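Local structure of binding component of ABC transporter (Wolinella succinogenes, 3K4U) at residues G71-Q76 against E189-A194; R4-V9 against K45-P50. The protein binds free lysine in a cleft between two lobes and is probably the extracytoplasmic solute-receiving component of an ABC transporter. All coordinates share one frame; numbering follows the deposited sequence.

Interaction 1 of 2, residues G71-Q76 against E189-A194; sequences GMTISQ and EPLGWA. With LYS (lysine), chain K.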
loop_
_atom_site.group_PDB
_atom_site.type_symbol
_atom_site.label_atom_id
_atom_site.label_comp_id
_atom_site.label_asym_id
_atom_site.label_seq_id
_atom_site.Cartn_x
_atom_site.Cartn_y
_atom_site.Cartn_z
ATOM N N GLY E 71 -9.024 -32.173 -4.738
ATOM C CA GLY E 71 -8.652 -31.574 -3.455
ATOM C C GLY E 71 -7.307 -32.065 -2.999
ATOM O O GLY E 71 -7.127 -32.403 -1.866
HETATM N N MSE E 72 -6.363 -32.105 -3.907
HETATM C CA MSE E 72 -5.107 -32.739 -3.662
HETATM C C MSE E 72 -4.076 -31.730 -3.211
HETATM O O MSE E 72 -3.985 -30.620 -3.756
HETATM C CB MSE E 72 -4.638 -33.447 -4.932
HETATM C CG MSE E 72 -3.200 -33.882 -4.873
HETATM SE SE MSE E 72 -2.752 -34.976 -6.411
HETATM C CE MSE E 72 -3.129 -33.578 -7.713
ATOM N N THR E 73 -3.311 -32.130 -2.197
ATOM C CA THR E 73 -2.306 -31.291 -1.554
ATOM C C THR E 73 -1.141 -31.144 -2.521
ATOM O O THR E 73 -0.767 -32.103 -3.180
ATOM C CB THR E 73 -1.844 -31.966 -0.249
ATOM O OG1 THR E 73 -2.897 -31.864 0.721
ATOM C CG2 THR E 73 -0.547 -31.350 0.330
ATOM N N ILE E 74 -0.619 -29.935 -2.656
ATOM C CA ILE E 74 0.620 -29.755 -3.403
ATOM C C ILE E 74 1.749 -30.114 -2.463
ATOM O O ILE E 74 1.910 -29.487 -1.411
ATOM C CB ILE E 74 0.762 -28.328 -3.897
ATOM C CG1 ILE E 74 -0.541 -27.933 -4.575
ATOM C CG2 ILE E 74 1.931 -28.204 -4.849
ATOM C CD1 ILE E 74 -0.474 -26.678 -5.343
ATOM N N SER E 75 2.475 -31.169 -2.793
ATOM C CA SER E 75 3.547 -31.655 -1.941
ATOM C C SER E 75 4.821 -31.775 -2.799
ATOM O O SER E 75 4.728 -31.979 -3.970
ATOM C CB SER E 75 3.139 -32.974 -1.263
ATOM O OG SER E 75 3.336 -34.115 -2.086
ATOM N N GLN E 76 6.006 -31.645 -2.223
ATOM C CA GLN E 76 7.210 -31.759 -3.030
ATOM C C GLN E 76 7.390 -33.146 -3.617
ATOM O O GLN E 76 7.879 -33.291 -4.714
ATOM C CB GLN E 76 8.466 -31.309 -2.245
ATOM C CG GLN E 76 8.641 -29.780 -2.243
ATOM C CD GLN E 76 7.505 -29.143 -1.537
ATOM O OE1 GLN E 76 7.430 -29.202 -0.328
ATOM N NE2 GLN E 76 6.559 -28.616 -2.273
ATOM N N GLU E 189 -1.569 -26.773 4.078
ATOM C CA GLU E 189 -1.815 -27.686 2.963
ATOM C C GLU E 189 -2.494 -27.054 1.804
ATOM O O GLU E 189 -3.703 -27.056 1.718
ATOM C CB GLU E 189 -2.504 -28.971 3.410
ATOM C CG GLU E 189 -1.509 -29.950 4.039
ATOM C CD GLU E 189 -2.180 -31.114 4.719
ATOM O OE1 GLU E 189 -1.530 -31.789 5.544
ATOM O OE2 GLU E 189 -3.361 -31.370 4.419
ATOM N N PRO E 190 -1.705 -26.464 0.913
ATOM C CA PRO E 190 -2.215 -25.877 -0.302
ATOM C C PRO E 190 -2.721 -26.945 -1.249
ATOM O O PRO E 190 -2.061 -27.977 -1.470
ATOM C CB PRO E 190 -0.987 -25.206 -0.903
ATOM C CG PRO E 190 0.136 -25.914 -0.334
ATOM C CD PRO E 190 -0.259 -26.272 1.057
ATOM N N LEU E 191 -3.874 -26.691 -1.825
ATOM C CA LEU E 191 -4.533 -27.662 -2.642
ATOM C C LEU E 191 -4.436 -27.173 -4.099
ATOM O O LEU E 191 -4.746 -25.998 -4.377
ATOM C CB LEU E 191 -5.977 -27.762 -2.147
ATOM C CG LEU E 191 -6.432 -28.904 -1.224
ATOM C CD1 LEU E 191 -5.391 -29.513 -0.294
ATOM C CD2 LEU E 191 -7.628 -28.511 -0.460
ATOM N N GLY E 192 -4.001 -28.033 -5.021
ATOM C CA GLY E 192 -3.906 -27.634 -6.418
ATOM C C GLY E 192 -4.359 -28.714 -7.398
ATOM O O GLY E 192 -4.446 -29.892 -7.019
ATOM N N TRP E 193 -4.653 -28.326 -8.641
ATOM C CA TRP E 193 -5.070 -29.266 -9.650
ATOM C C TRP E 193 -3.771 -29.745 -10.197
ATOM O O TRP E 193 -2.905 -28.911 -10.480
ATOM C CB TRP E 193 -5.856 -28.605 -10.812
ATOM C CG TRP E 193 -6.980 -27.792 -10.340
ATOM C CD1 TRP E 193 -7.792 -28.073 -9.286
ATOM C CD2 TRP E 193 -7.388 -26.513 -10.842
ATOM N NE1 TRP E 193 -8.701 -27.049 -9.114
ATOM C CE2 TRP E 193 -8.464 -26.084 -10.056
ATOM C CE3 TRP E 193 -6.919 -25.676 -11.862
ATOM C CZ2 TRP E 193 -9.091 -24.861 -10.254
ATOM C CZ3 TRP E 193 -7.564 -24.465 -12.078
ATOM C CH2 TRP E 193 -8.648 -24.077 -11.284
ATOM N N ALA E 194 -3.643 -31.058 -10.409
ATOM C CA ALA E 194 -2.456 -31.604 -11.071
ATOM C C ALA E 194 -2.717 -31.969 -12.540
ATOM O O ALA E 194 -3.872 -32.217 -12.956
ATOM C CB ALA E 194 -1.936 -32.781 -10.322
HETATM N N LYS K . -5.625 -33.295 0.822
HETATM C CA LYS K . -5.752 -34.736 0.906
HETATM C C LYS K . -4.551 -35.341 0.215
HETATM O O LYS K . -4.040 -34.749 -0.733
HETATM C CB LYS K . -7.033 -35.199 0.199
HETATM C CG LYS K . -7.549 -36.551 0.633
HETATM C CD LYS K . -8.181 -37.259 -0.513
HETATM C CE LYS K . -9.031 -38.457 -0.072
HETATM N NZ LYS K . -9.914 -38.959 -1.157
HETATM O OXT LYS K . -4.076 -36.416 0.574
#

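Interaction 2 of 2, residues R4-V9 against K45-P50; sequences RGELRV and KLKLVP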
loop_
_atom_site.group_PDB
_atom_site.type_symbol
_atom_site.label_atom_id
_atom_site.label_comp_id
_atom_site.label_asym_id
_atom_site.label_seq_id
_atom_site.Cartn_x
_atom_site.Cartn_y
_atom_site.Cartn_z
ATOM N N ARG E 4 -9.083 -30.569 -27.897
ATOM C CA ARG E 4 -10.433 -30.693 -28.456
ATOM C C ARG E 4 -11.119 -32.000 -28.024
ATOM O O ARG E 4 -10.462 -33.013 -27.747
ATOM C CB ARG E 4 -10.414 -30.588 -29.990
ATOM C CG ARG E 4 -11.737 -30.064 -30.585
ATOM C CD ARG E 4 -11.650 -29.727 -32.078
ATOM N NE ARG E 4 -10.588 -28.765 -32.409
ATOM C CZ ARG E 4 -10.661 -27.440 -32.249
ATOM N NH1 ARG E 4 -11.750 -26.871 -31.740
ATOM N NH2 ARG E 4 -9.629 -26.677 -32.599
ATOM N N GLY E 5 -12.448 -31.966 -27.970
ATOM C CA GLY E 5 -13.230 -33.129 -27.573
ATOM C C GLY E 5 -13.876 -32.924 -26.220
ATOM O O GLY E 5 -14.874 -32.205 -26.100
ATOM N N GLU E 6 -13.303 -33.567 -25.204
ATOM C CA GLU E 6 -13.824 -33.508 -23.840
ATOM C C GLU E 6 -12.707 -33.295 -22.837
ATOM O O GLU E 6 -11.562 -33.676 -23.082
ATOM C CB GLU E 6 -14.613 -34.772 -23.487
ATOM C CG GLU E 6 -13.837 -36.089 -23.540
ATOM C CD GLU E 6 -14.747 -37.331 -23.376
ATOM O OE1 GLU E 6 -16.009 -37.197 -23.323
ATOM O OE2 GLU E 6 -14.188 -38.450 -23.297
ATOM N N LEU E 7 -13.038 -32.680 -21.712
ATOM C CA LEU E 7 -12.086 -32.544 -20.662
ATOM C C LEU E 7 -12.301 -33.654 -19.663
ATOM O O LEU E 7 -13.311 -33.676 -18.983
ATOM C CB LEU E 7 -12.225 -31.174 -19.977
ATOM C CG LEU E 7 -11.318 -31.006 -18.755
ATOM C CD1 LEU E 7 -9.851 -31.077 -19.175
ATOM C CD2 LEU E 7 -11.677 -29.756 -17.996
ATOM N N ARG E 8 -11.322 -34.538 -19.533
ATOM C CA ARG E 8 -11.417 -35.706 -18.634
ATOM C C ARG E 8 -10.770 -35.471 -17.277
ATOM O O ARG E 8 -9.559 -35.242 -17.188
ATOM C CB ARG E 8 -10.779 -36.918 -19.309
ATOM C CG ARG E 8 -11.318 -37.150 -20.717
ATOM C CD ARG E 8 -10.902 -38.489 -21.273
ATOM N NE ARG E 8 -9.723 -38.420 -22.146
ATOM C CZ ARG E 8 -8.511 -38.882 -21.835
ATOM N NH1 ARG E 8 -7.510 -38.795 -22.706
ATOM N NH2 ARG E 8 -8.303 -39.449 -20.659
ATOM N N VAL E 9 -11.571 -35.541 -16.217
ATOM C CA VAL E 9 -11.087 -35.244 -14.871
ATOM C C VAL E 9 -11.174 -36.432 -13.923
ATOM O O VAL E 9 -12.282 -36.935 -13.635
ATOM C CB VAL E 9 -11.895 -34.123 -14.218
ATOM C CG1 VAL E 9 -11.216 -33.683 -12.885
ATOM C CG2 VAL E 9 -12.059 -32.947 -15.168
ATOM N N LYS E 45 -16.541 -30.676 -23.461
ATOM C CA LYS E 45 -17.390 -31.475 -22.552
ATOM C C LYS E 45 -16.653 -31.990 -21.311
ATOM O O LYS E 45 -15.456 -32.283 -21.357
ATOM C CB LYS E 45 -18.029 -32.641 -23.293
ATOM C CG LYS E 45 -19.295 -32.278 -24.093
ATOM C CD LYS E 45 -20.023 -33.549 -24.570
ATOM C CE LYS E 45 -19.768 -33.871 -26.039
ATOM N NZ LYS E 45 -20.876 -33.306 -26.919
ATOM N N LEU E 46 -17.388 -32.109 -20.214
ATOM C CA LEU E 46 -16.875 -32.715 -19.009
ATOM C C LEU E 46 -17.180 -34.212 -18.923
ATOM O O LEU E 46 -18.345 -34.627 -18.966
ATOM C CB LEU E 46 -17.414 -31.983 -17.768
ATOM C CG LEU E 46 -17.002 -32.516 -16.383
ATOM C CD1 LEU E 46 -15.537 -32.376 -16.165
ATOM C CD2 LEU E 46 -17.755 -31.862 -15.250
ATOM N N LYS E 47 -16.122 -35.010 -18.806
ATOM C CA LYS E 47 -16.212 -36.393 -18.318
ATOM C C LYS E 47 -15.446 -36.557 -16.999
ATOM O O LYS E 47 -14.267 -36.196 -16.899
ATOM C CB LYS E 47 -15.660 -37.374 -19.342
ATOM C CG LYS E 47 -15.718 -38.804 -18.875
ATOM C CD LYS E 47 -15.861 -39.772 -20.021
ATOM C CE LYS E 47 -17.361 -40.005 -20.357
ATOM N NZ LYS E 47 -17.602 -40.914 -21.538
ATOM N N LEU E 48 -16.112 -37.103 -15.995
ATOM C CA LEU E 48 -15.453 -37.429 -14.757
ATOM C C LEU E 48 -15.027 -38.882 -14.782
ATOM O O LEU E 48 -15.803 -39.754 -15.172
ATOM C CB LEU E 48 -16.373 -37.172 -13.570
ATOM C CG LEU E 48 -17.043 -35.800 -13.493
ATOM C CD1 LEU E 48 -18.076 -35.748 -12.382
ATOM C CD2 LEU E 48 -16.006 -34.717 -13.316
ATOM N N VAL E 49 -13.792 -39.141 -14.360
ATOM C CA VAL E 49 -13.250 -40.473 -14.312
ATOM C C VAL E 49 -12.945 -40.793 -12.832
ATOM O O VAL E 49 -11.817 -40.612 -12.379
ATOM C CB VAL E 49 -12.001 -40.561 -15.225
ATOM C CG1 VAL E 49 -11.491 -42.006 -15.373
ATOM C CG2 VAL E 49 -12.309 -39.946 -16.627
ATOM N N PRO E 50 -13.972 -41.247 -12.060
ATOM C CA PRO E 50 -13.768 -41.627 -10.673
ATOM C C PRO E 50 -12.670 -42.654 -10.600
ATOM O O PRO E 50 -12.661 -43.608 -11.390
ATOM C CB PRO E 50 -15.102 -42.256 -10.295
ATOM C CG PRO E 50 -16.075 -41.518 -11.127
ATOM C CD PRO E 50 -15.392 -41.403 -12.453
#

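Interaction 1 of 2, residues G71-Q76 against E189-A194
Leu191 lays its branched end beside Gly71 and Thr73, its CG 3.6 Å from Gly71 O and its CD1 3.6 Å from Thr73 OG1, and so forms an apolar wall next to the alpha-amino group of the bound lysine. Thr73 has OG1 anti to its carbonyl carbon (chi1 -72°), which brings the hydroxyl to the ligand, where it accepts a bond from the lysine alpha-amino N at 3.1 Å; Ser125 is its other partner. The methyl CG2 turns instead to the aliphatic part of Glu189, and the two side chains cross obliquely. Gly71 O takes a second bond from the alpha-amino N, while Thr73 N gives a nearly straight one to the carboxylate O. This is one side of the lysine site in a family 3 solute-binding protein, completed by residues including Glu12, Ser125, Arg78 and Asp163: a loop after strand 67-68 meets strand 189-195 in a single beta bridge and offers its backbone to the ligand. Two bonds flank that bridge, Ile74 N to Pro190 O at 2.7 Å and Gly192 N to Met72 O at 2.9 Å. Ile74 runs CG1 and CD1 along the bare backbone of Gly192, and His208 of a second subunit packs on Ile74.

Interaction 2 of 2, residues R4-V9 against K45-P50
Glu6 to Val9 run parallel to Lys45 to Leu48, the strand axes 4.5 Å apart at an angle of 24°, and the backbones alternate as donor and acceptor from a weak bond of Lys45 N to Gly5 O through to Val49 N to Val9 O at 2.8 Å. The side chains divide between two faces. On one, Val9 CG2 meets Leu46 CD1 at 3.7 Å, a diagonal contact two residues back from Leu48, its bridged partner, and Val9 CB faces Leu48 CD2 at 4.3 Å. Leu46 has CG anti to its backbone N (chi1 178°), which carries CD1 across toward the neighbouring strand. Helix 30-41 covers this face, touching Leu7, Leu46 and Leu48, as in the alpha/beta lobes of periplasmic-type binding proteins. The other face carries Glu6, Lys45, Arg8 and Lys47. Here the extended Glu6 chain crosses Lys47, its OE2 3.9 Å from Lys47 CD, while Arg8 leads away to the Glu63 carbonyl. Glu6 OE1 and Lys47 NZ stay 4.4 Å apart, too far for a salt bridge. Any attraction between them is therefore probably modest, and the pairing rests mainly on backbone bonds and on the apolar face beneath the helix.

Along the chain the two contacts come in series: interaction 2 is closed by strand 45-50 before the loop of interaction 1 begins. Their centres lie 20 Å apart and their nearest atoms about 7 Å, without touching. Strand 67-68 connects them, since it borders strand 6-11 in the three-stranded parallel sheet, order 45-50, 6-11, 67-68, and then runs into the loop 71-76. Interaction 2 thus joins an outermost strand, 45-50, to the central strand 6-11, near the surface, whereas interaction 1 is buried at the lysine pocket, where the loop meets strand 189-195, part of the mixed sheet. Two strands of the parallel sheet thus lead toward the ligand: 67-68 into the loop 71-76, and 6-11 to Glu12 of the same pocket.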